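Local coordinates for protein beta-galacturonidase (Eisenbergiella tayi, PDB 6NCX) that binds galacturonate in a TIM-barrel active site and probably hydrolyses terminal beta-linked uronic acid residues, as a glycoside hydrolase of family 2, at residues F461-I466 with E502-V507; W331-A336 with I375-A380. All coordinates share one frame; numbering follows the deposited sequence.

Contact 1. Residues F461-I466 with E502-V507; sequences FLITEI and EGCSGV. With ADA (alpha-D-galactopyranuronic acid), chain I.
Two neighbouring parallel strands of the TIM barrel, 461-466 and 504-509, meet here in the wall of the barrel, and strand 461-466 carries Glu465 to the galacturonate site. They are joined through helix 484-499 as a beta-alpha-beta unit, and their axes lie 4.8 Å apart at 17°. Two backbone bonds hold them: Ser505 N gives a nearly straight one to Phe461 O (2.8 Å), and Ile463 N reaches Gly506 O at 3.2 Å, in the carbonyl plane. Where the chain enters the strands, a water bridges Phe461 N and Ser505 OG. Gly503 and Gly506 adopt positive phi, where a CB would be jammed against the preceding carbonyl.

On the helix-facing side, Phe461 carries its CG anti to the backbone N (chi1 174°), which brings CD2 within 3.9 Å of Cys504 CB. Cys504 SG stands 5.3 Å from the centroid of the Phe461 ring, obliquely, and accepts a bond from Gly506 N. Farther along, Val507 CG2 is shared: Ile463 CG2 comes to 4.0 Å, while Ile466 CG2 packs more closely and its side chain crosses that of Val507 at about a right angle. Val498 of helix 484-499 covers both Ile463 and Val507. Leu462 turns to the other side and lays CD2 against Ser505 CB at 3.7 Å.

Near the strand's C-terminal end, Glu465 points away from Val507 with its chain extended beyond CG, and its OE1 accepts a bond from O2 of the galacturonate (2.9 Å). A salt bridge from Arg309 to OE1 and a hydrogen bond between Tyr430 and OE2 hold the carboxylate. Apolar packing between the strands and the surrounding helices, with a ligand-binding acid at the C-terminal end of a strand, is the TIM-barrel pattern of these hydrolases.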
ATOM      1  N   PHE C 461      10.547 -30.186 -25.944  1.00 25.96           N
ATOM      2  CA  PHE C 461       9.633 -30.056 -24.816  1.00 23.76           C
ATOM      3  C   PHE C 461       9.824 -28.698 -24.148  1.00 27.52           C
ATOM      4  O   PHE C 461      10.952 -28.312 -23.831  1.00 25.06           O
ATOM      5  CB  PHE C 461       9.870 -31.197 -23.814  1.00 22.63           C
ATOM      6  CG  PHE C 461       9.079 -31.081 -22.541  1.00 23.32           C
ATOM      7  CD1 PHE C 461       7.695 -31.217 -22.546  1.00 27.35           C
ATOM      8  CD2 PHE C 461       9.723 -30.866 -21.326  1.00 26.86           C
ATOM      9  CE1 PHE C 461       6.962 -31.118 -21.359  1.00 24.35           C
ATOM     10  CE2 PHE C 461       8.994 -30.769 -20.143  1.00 27.16           C
ATOM     11  CZ  PHE C 461       7.613 -30.899 -20.164  1.00 21.84           C
ATOM     12  N   LEU C 462       8.723 -27.983 -23.925  1.00 24.60           N
ATOM     13  CA  LEU C 462       8.754 -26.672 -23.283  1.00 25.16           C
ATOM     14  C   LEU C 462       7.791 -26.646 -22.109  1.00 24.69           C
ATOM     15  O   LEU C 462       6.705 -27.231 -22.171  1.00 22.05           O
ATOM     16  CB  LEU C 462       8.357 -25.543 -24.248  1.00 21.35           C
ATOM     17  CG  LEU C 462       9.277 -25.225 -25.425  1.00 21.92           C
ATOM     18  CD1 LEU C 462       8.502 -24.474 -26.476  1.00 19.47           C
ATOM     19  CD2 LEU C 462      10.505 -24.440 -24.976  1.00 15.56           C
ATOM     20  N   ILE C 463       8.187 -25.962 -21.040  1.00 20.45           N
ATOM     21  CA  ILE C 463       7.244 -25.578 -20.002  1.00 23.15           C
ATOM     22  C   ILE C 463       6.712 -24.213 -20.431  1.00 22.04           C
ATOM     23  O   ILE C 463       7.392 -23.196 -20.327  1.00 21.35           O
ATOM     24  CB  ILE C 463       7.880 -25.575 -18.612  1.00 23.50           C
ATOM     25  CG1 ILE C 463       8.159 -27.012 -18.162  1.00 18.52           C
ATOM     26  CG2 ILE C 463       6.959 -24.907 -17.606  1.00 23.79           C
ATOM     27  CD1 ILE C 463       6.909 -27.787 -17.838  1.00 18.39           C
ATOM     28  N   THR C 464       5.509 -24.207 -20.989  1.00 19.70           N
ATOM     29  CA  THR C 464       4.929 -22.975 -21.498  1.00 20.88           C
ATOM     30  C   THR C 464       4.281 -22.128 -20.409  1.00 17.59           C
ATOM     31  O   THR C 464       3.920 -20.985 -20.682  1.00 19.32           O
ATOM     32  CB  THR C 464       3.919 -23.292 -22.610  1.00 19.89           C
ATOM     33  OG1 THR C 464       3.183 -24.482 -22.290  1.00 19.34           O
ATOM     34  CG2 THR C 464       4.662 -23.511 -23.896  1.00 19.30           C
ATOM     35  N   GLU C 465       4.170 -22.634 -19.185  1.00 18.93           N
ATOM     36  CA  GLU C 465       3.674 -21.832 -18.075  1.00 20.85           C
ATOM     37  C   GLU C 465       4.197 -22.401 -16.764  1.00 20.97           C
ATOM     38  O   GLU C 465       4.041 -23.594 -16.500  1.00 20.76           O
ATOM     39  CB  GLU C 465       2.145 -21.800 -18.057  1.00 18.06           C
ATOM     40  CG  GLU C 465       1.534 -20.850 -19.052  1.00 16.19           C
ATOM     41  CD  GLU C 465       0.038 -20.767 -18.942  1.00 20.42           C
ATOM     42  OE1 GLU C 465      -0.619 -20.471 -19.972  1.00 21.05           O
ATOM     43  OE2 GLU C 465      -0.477 -21.003 -17.824  1.00 24.50           O
ATOM     44  N   ILE C 466       4.809 -21.541 -15.953  1.00 19.41           N
ATOM     45  CA  ILE C 466       5.081 -21.826 -14.551  1.00 15.06           C
ATOM     46  C   ILE C 466       5.231 -20.475 -13.866  1.00 16.35           C
ATOM     47  O   ILE C 466       5.595 -19.481 -14.496  1.00 17.56           O
ATOM     48  CB  ILE C 466       6.339 -22.724 -14.393  1.00 18.69           C
ATOM     49  CG1 ILE C 466       6.462 -23.323 -12.991  1.00 23.23           C
ATOM     50  CG2 ILE C 466       7.587 -21.966 -14.718  1.00 18.65           C
ATOM     51  CD1 ILE C 466       7.279 -24.645 -12.983  1.00 20.78           C
ATOM     52  N   GLU C 502      16.715 -32.377 -18.190  1.00 29.93           N
ATOM     53  CA  GLU C 502      17.224 -32.847 -19.475  1.00 31.45           C
ATOM     54  C   GLU C 502      16.065 -33.131 -20.422  1.00 28.86           C
ATOM     55  O   GLU C 502      15.080 -33.768 -20.038  1.00 29.09           O
ATOM     56  CB  GLU C 502      18.063 -34.107 -19.296  1.00 31.98           C
ATOM     57  CG  GLU C 502      18.960 -34.440 -20.479  1.00 39.53           C
ATOM     58  CD  GLU C 502      20.340 -33.810 -20.337  1.00 51.41           C
ATOM     59  OE1 GLU C 502      20.560 -32.717 -20.900  1.00 51.51           O
ATOM     60  OE2 GLU C 502      21.204 -34.397 -19.641  1.00 51.75           O
ATOM     61  N   GLY C 503      16.176 -32.636 -21.653  1.00 26.33           N
ATOM     62  CA  GLY C 503      15.118 -32.742 -22.637  1.00 28.55           C
ATOM     63  C   GLY C 503      14.220 -31.521 -22.757  1.00 34.50           C
ATOM     64  O   GLY C 503      13.419 -31.451 -23.704  1.00 29.99           O
ATOM     65  N   CYS C 504      14.333 -30.560 -21.839  1.00 27.89           N
ATOM     66  CA  CYS C 504      13.495 -29.369 -21.834  1.00 25.52           C
ATOM     67  C   CYS C 504      14.241 -28.210 -22.483  1.00 25.63           C
ATOM     68  O   CYS C 504      15.374 -27.903 -22.101  1.00 25.33           O
ATOM     69  CB  CYS C 504      13.080 -29.007 -20.406  1.00 27.78           C
ATOM     70  SG  CYS C 504      12.108 -27.485 -20.242  1.00 24.03           S
ATOM     71  N   SER C 505      13.598 -27.562 -23.459  1.00 25.44           N
ATOM     72  CA  SER C 505      14.209 -26.476 -24.216  1.00 21.39           C
ATOM     73  C   SER C 505      14.065 -25.108 -23.552  1.00 25.04           C
ATOM     74  O   SER C 505      14.635 -24.126 -24.045  1.00 24.05           O
ATOM     75  CB  SER C 505      13.613 -26.432 -25.631  1.00 24.11           C
ATOM     76  OG  SER C 505      13.978 -27.595 -26.369  1.00 29.11           O
ATOM     77  N   GLY C 506      13.353 -25.009 -22.442  1.00 26.42           N
ATOM     78  CA  GLY C 506      13.253 -23.750 -21.741  1.00 21.52           C
ATOM     79  C   GLY C 506      11.842 -23.555 -21.237  1.00 23.52           C
ATOM     80  O   GLY C 506      11.067 -24.507 -21.152  1.00 18.93           O
ATOM     81  N   VAL C 507      11.506 -22.297 -20.945  1.00 21.29           N
ATOM     82  CA  VAL C 507      10.322 -21.989 -20.155  1.00 22.32           C
ATOM     83  C   VAL C 507       9.795 -20.613 -20.538  1.00 19.97           C
ATOM     84  O   VAL C 507      10.554 -19.726 -20.937  1.00 20.79           O
ATOM     85  CB  VAL C 507      10.629 -22.075 -18.632  1.00 21.50           C
ATOM     86  CG1 VAL C 507      11.834 -21.197 -18.256  1.00 15.68           C
ATOM     87  CG2 VAL C 507       9.397 -21.708 -17.800  1.00 16.33           C
TER
HETATM   88  C1  ADA I 601      -3.600 -21.562 -16.889  1.00 24.93           C
HETATM   89  C2  ADA I 601      -3.983 -20.567 -18.008  1.00 23.31           C
HETATM   90  C3  ADA I 601      -3.680 -19.140 -17.737  1.00 21.80           C
HETATM   91  C4  ADA I 601      -3.847 -18.728 -16.316  1.00 24.46           C
HETATM   92  C5  ADA I 601      -3.207 -19.734 -15.351  1.00 24.54           C
HETATM   93  C6  ADA I 601      -3.411 -19.389 -13.874  1.00 22.85           C
HETATM   94  O1  ADA I 601      -2.250 -21.959 -16.967  1.00 28.33           O
HETATM   95  O2  ADA I 601      -3.397 -20.987 -19.207  1.00 18.41           O
HETATM   96  O3  ADA I 601      -4.463 -18.319 -18.574  1.00 17.45           O
HETATM   97  O4  ADA I 601      -5.215 -18.626 -15.997  1.00 16.78           O
HETATM   98  O5  ADA I 601      -3.811 -21.044 -15.547  1.00 26.96           O
HETATM   99  O6B ADA I 601      -3.110 -18.258 -13.407  1.00 22.26           O
HETATM  100  O6A ADA I 601      -3.891 -20.277 -13.126  1.00 22.98           O
HETATM  101  O   HOH W   1      13.432 -30.031 -25.693  1.00 27.61           O

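Contact 2. Residues W331-A336 with I375-A380; sequences WEENHA and ILNECA. With ADA (alpha-D-galactopyranuronic acid), chain I.
Glu333 OE2 is gripped by three groups: the indole NE1 of Trp331, which meets it on the anti side at 2.8 Å, a water that also donates to Ile375 O, and Arg309 in a salt bridge. The other oxygen, Glu333 OE1, lies 3.6 Å from Asn377 CB across the contact, which joins the loops that follow two adjacent TIM-barrel strands, 329-333 and 370-374. Asn334 OD1 ties them directly, accepting Leu376 N in its carbonyl plane, on a lone pair, at 2.9 Å. Asn334 CG sits between its own N and carbonyl carbon (chi1 74°), which turns the amide across to the second loop; Ile375 CA also lies close to OD1.

Beyond it Ala336 CB packs on Leu376 CD2 at 3.8 Å and more loosely on Cys379 SG, where the second loop folds into a type II beta turn from Leu376 to Cys379. A water accepts from Asn377 N and lies 2.9 Å from Ala336 O. An extended first torsion (chi1 174°) carries the Asn377 amide to the galacturonate. OD1 takes bonds from Arg309 and Asn428, which together with the sugar fix the amide's rotation: Asn377 ND2 donates to O2 of the galacturonate at 2.9 Å.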
ATOM      1  N   TRP C 331       6.427 -16.961 -29.485  1.00 24.54           N
ATOM      2  CA  TRP C 331       5.359 -17.948 -29.612  1.00 21.47           C
ATOM      3  C   TRP C 331       4.053 -17.177 -29.777  1.00 22.53           C
ATOM      4  O   TRP C 331       3.670 -16.400 -28.882  1.00 20.72           O
ATOM      5  CB  TRP C 331       5.336 -18.856 -28.377  1.00 19.39           C
ATOM      6  CG  TRP C 331       4.136 -19.766 -28.163  1.00 18.25           C
ATOM      7  CD1 TRP C 331       2.811 -19.414 -28.141  1.00 19.62           C
ATOM      8  CD2 TRP C 331       4.178 -21.167 -27.841  1.00 16.81           C
ATOM      9  NE1 TRP C 331       2.024 -20.517 -27.866  1.00 18.35           N
ATOM     10  CE2 TRP C 331       2.837 -21.607 -27.685  1.00 20.94           C
ATOM     11  CE3 TRP C 331       5.214 -22.096 -27.694  1.00 16.60           C
ATOM     12  CZ2 TRP C 331       2.511 -22.941 -27.377  1.00 19.11           C
ATOM     13  CZ3 TRP C 331       4.885 -23.435 -27.395  1.00 21.44           C
ATOM     14  CH2 TRP C 331       3.544 -23.834 -27.234  1.00 22.06           C
ATOM     15  N   GLU C 332       3.400 -17.347 -30.932  1.00 18.36           N
ATOM     16  CA  GLU C 332       2.108 -16.720 -31.202  1.00 20.51           C
ATOM     17  C   GLU C 332       1.054 -17.802 -31.363  1.00 21.24           C
ATOM     18  O   GLU C 332       1.291 -18.806 -32.045  1.00 23.74           O
ATOM     19  CB  GLU C 332       2.143 -15.830 -32.451  1.00 20.45           C
ATOM     20  CG  GLU C 332       0.757 -15.336 -32.816  1.00 26.39           C
ATOM     21  CD  GLU C 332       0.725 -13.986 -33.513  1.00 23.14           C
ATOM     22  OE1 GLU C 332       0.675 -12.955 -32.816  1.00 20.70           O
ATOM     23  OE2 GLU C 332       0.709 -13.967 -34.759  1.00 20.49           O
ATOM     24  N   GLU C 333      -0.103 -17.603 -30.736  1.00 17.85           N
ATOM     25  CA  GLU C 333      -1.132 -18.630 -30.701  1.00 17.77           C
ATOM     26  C   GLU C 333      -2.500 -18.042 -31.047  1.00 20.78           C
ATOM     27  O   GLU C 333      -2.731 -16.829 -30.952  1.00 18.18           O
ATOM     28  CB  GLU C 333      -1.162 -19.338 -29.323  1.00 20.63           C
ATOM     29  CG  GLU C 333      -1.447 -18.468 -28.087  1.00 15.77           C
ATOM     30  CD  GLU C 333      -1.394 -19.278 -26.783  1.00 19.24           C
ATOM     31  OE1 GLU C 333      -2.213 -19.010 -25.869  1.00 21.11           O
ATOM     32  OE2 GLU C 333      -0.537 -20.192 -26.664  1.00 19.08           O
ATOM     33  N   ASN C 334      -3.413 -18.922 -31.469  1.00 19.70           N
ATOM     34  CA  ASN C 334      -4.772 -18.473 -31.734  1.00 21.94           C
ATOM     35  C   ASN C 334      -5.470 -18.143 -30.407  1.00 22.11           C
ATOM     36  O   ASN C 334      -4.952 -18.393 -29.314  1.00 21.60           O
ATOM     37  CB  ASN C 334      -5.537 -19.502 -32.590  1.00 21.58           C
ATOM     38  CG  ASN C 334      -5.966 -20.784 -31.825  1.00 23.39           C
ATOM     39  OD1 ASN C 334      -5.419 -21.152 -30.782  1.00 23.99           O
ATOM     40  ND2 ASN C 334      -6.958 -21.478 -32.385  1.00 25.30           N
ATOM     41  N   HIS C 335      -6.635 -17.514 -30.508  1.00 22.94           N
ATOM     42  CA  HIS C 335      -7.347 -17.015 -29.334  1.00 21.54           C
ATOM     43  C   HIS C 335      -8.178 -18.130 -28.731  1.00 18.86           C
ATOM     44  O   HIS C 335      -9.222 -18.498 -29.281  1.00 21.85           O
ATOM     45  CB  HIS C 335      -8.247 -15.833 -29.678  1.00 19.51           C
ATOM     46  CG  HIS C 335      -9.042 -15.354 -28.506  1.00 19.46           C
ATOM     47  ND1 HIS C 335     -10.275 -14.749 -28.631  1.00 19.02           N
ATOM     48  CD2 HIS C 335      -8.779 -15.404 -27.179  1.00 18.31           C
ATOM     49  CE1 HIS C 335     -10.737 -14.450 -27.430  1.00 22.44           C
ATOM     50  NE2 HIS C 335      -9.846 -14.834 -26.530  1.00 21.43           N
ATOM     51  N   ALA C 336      -7.730 -18.648 -27.590  1.00 26.61           N
ATOM     52  CA  ALA C 336      -8.447 -19.669 -26.831  1.00 24.86           C
ATOM     53  C   ALA C 336      -7.686 -19.953 -25.537  1.00 21.38           C
ATOM     54  O   ALA C 336      -6.453 -20.063 -25.549  1.00 23.11           O
ATOM     55  CB  ALA C 336      -8.619 -20.963 -27.644  1.00 16.36           C
ATOM     56  N   ILE C 375      -1.787 -23.347 -30.418  1.00 22.36           N
ATOM     57  CA  ILE C 375      -3.236 -23.413 -30.544  1.00 20.89           C
ATOM     58  C   ILE C 375      -3.829 -23.808 -29.200  1.00 19.98           C
ATOM     59  O   ILE C 375      -3.168 -24.426 -28.363  1.00 21.99           O
ATOM     60  CB  ILE C 375      -3.732 -24.410 -31.640  1.00 21.00           C
ATOM     61  CG1 ILE C 375      -3.320 -25.852 -31.327  1.00 20.17           C
ATOM     62  CG2 ILE C 375      -3.281 -24.001 -33.018  1.00 22.37           C
ATOM     63  CD1 ILE C 375      -4.100 -26.889 -32.157  1.00 24.21           C
ATOM     64  N   LEU C 376      -5.091 -23.416 -29.003  1.00 19.82           N
ATOM     65  CA  LEU C 376      -5.992 -24.017 -28.019  1.00 21.78           C
ATOM     66  C   LEU C 376      -5.328 -24.207 -26.651  1.00 23.74           C
ATOM     67  O   LEU C 376      -5.279 -25.309 -26.103  1.00 19.98           O
ATOM     68  CB  LEU C 376      -6.541 -25.346 -28.549  1.00 19.58           C
ATOM     69  CG  LEU C 376      -7.392 -25.206 -29.819  1.00 26.08           C
ATOM     70  CD1 LEU C 376      -7.887 -26.559 -30.345  1.00 21.39           C
ATOM     71  CD2 LEU C 376      -8.558 -24.247 -29.582  1.00 23.12           C
ATOM     72  N   ASN C 377      -4.815 -23.099 -26.100  1.00 21.64           N
ATOM     73  CA  ASN C 377      -4.250 -23.120 -24.752  1.00 21.83           C
ATOM     74  C   ASN C 377      -5.172 -23.790 -23.732  1.00 21.35           C
ATOM     75  O   ASN C 377      -6.245 -23.266 -23.397  1.00 19.42           O
ATOM     76  CB  ASN C 377      -3.917 -21.700 -24.269  1.00 19.80           C
ATOM     77  CG  ASN C 377      -3.471 -21.683 -22.812  1.00 24.63           C
ATOM     78  OD1 ASN C 377      -2.300 -21.945 -22.487  1.00 23.78           O
ATOM     79  ND2 ASN C 377      -4.410 -21.406 -21.923  1.00 20.46           N
ATOM     80  N   GLU C 378      -4.749 -24.957 -23.236  1.00 22.83           N
ATOM     81  CA  GLU C 378      -5.438 -25.678 -22.163  1.00 19.40           C
ATOM     82  C   GLU C 378      -6.876 -26.063 -22.521  1.00 22.40           C
ATOM     83  O   GLU C 378      -7.738 -26.131 -21.640  1.00 21.53           O
ATOM     84  CB  GLU C 378      -5.435 -24.873 -20.863  1.00 21.88           C
ATOM     85  CG  GLU C 378      -4.081 -24.739 -20.178  1.00 28.43           C
ATOM     86  CD  GLU C 378      -4.217 -24.419 -18.686  1.00 30.20           C
ATOM     87  OE1 GLU C 378      -5.303 -23.963 -18.256  1.00 30.59           O
ATOM     88  OE2 GLU C 378      -3.245 -24.646 -17.939  1.00 27.06           O
ATOM     89  N   CYS C 379      -7.163 -26.360 -23.791  1.00 16.96           N
ATOM     90  CA  CYS C 379      -8.492 -26.858 -24.121  1.00 22.67           C
ATOM     91  C   CYS C 379      -8.559 -28.382 -23.922  1.00 23.56           C
ATOM     92  O   CYS C 379      -7.628 -29.003 -23.407  1.00 16.87           O
ATOM     93  CB  CYS C 379      -8.887 -26.401 -25.518  1.00 19.58           C
ATOM     94  SG  CYS C 379      -8.997 -24.596 -25.580  1.00 23.08           S
ATOM     95  N   ALA C 380      -9.685 -29.000 -24.307  1.00 26.20           N
ATOM     96  CA  ALA C 380     -10.015 -30.370 -23.897  1.00 20.99           C
ATOM     97  C   ALA C 380      -9.328 -31.420 -24.780  1.00 24.87           C
ATOM     98  O   ALA C 380      -9.962 -32.243 -25.444  1.00 25.70           O
ATOM     99  CB  ALA C 380     -11.526 -30.564 -23.896  1.00 20.54           C
TER
HETATM  100  C1  ADA I 601      -3.600 -21.562 -16.889  1.00 24.93           C
HETATM  101  C2  ADA I 601      -3.983 -20.567 -18.008  1.00 23.31           C
HETATM  102  C3  ADA I 601      -3.680 -19.140 -17.737  1.00 21.80           C
HETATM  103  C4  ADA I 601      -3.847 -18.728 -16.316  1.00 24.46           C
HETATM  104  C5  ADA I 601      -3.207 -19.734 -15.351  1.00 24.54           C
HETATM  105  C6  ADA I 601      -3.411 -19.389 -13.874  1.00 22.85           C
HETATM  106  O1  ADA I 601      -2.250 -21.959 -16.967  1.00 28.33           O
HETATM  107  O2  ADA I 601      -3.397 -20.987 -19.207  1.00 18.41           O
HETATM  108  O3  ADA I 601      -4.463 -18.319 -18.574  1.00 17.45           O
HETATM  109  O4  ADA I 601      -5.215 -18.626 -15.997  1.00 16.78           O
HETATM  110  O5  ADA I 601      -3.811 -21.044 -15.547  1.00 26.96           O
HETATM  111  O6B ADA I 601      -3.110 -18.258 -13.407  1.00 22.26           O
HETATM  112  O6A ADA I 601      -3.891 -20.277 -13.126  1.00 22.98           O
HETATM  113  O   HOH W   2      -1.326 -23.126 -26.655  1.00 21.26           O
HETATM  114  O   HOH W   3      -4.500 -20.736 -27.595  1.00 14.51           O

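How the contacts relate
Both contacts are buried in the one TIM barrel, with centres about 17 Å apart, and both reach the same galacturonate. Contact 1 joins neighbouring strands of the barrel wall and is mainly backbone pairing with apolar packing; contact 2 ties loops beyond two other strands, so amide, carboxylate and water bonds do most of its work. Strand 461-466 connects them directly: Thr464 CG2 and Leu462 CD1 lie against the Trp331 ring, with Thr464 CG2 at 3.5 Å from Trp331 CZ3, and Glu465 OE1 and Asn377 OD1 also lie 3.4 Å apart. Arg309 binds acids of both, Glu465 and Glu333, and O2 of the sugar is shared between Glu465 and Asn377.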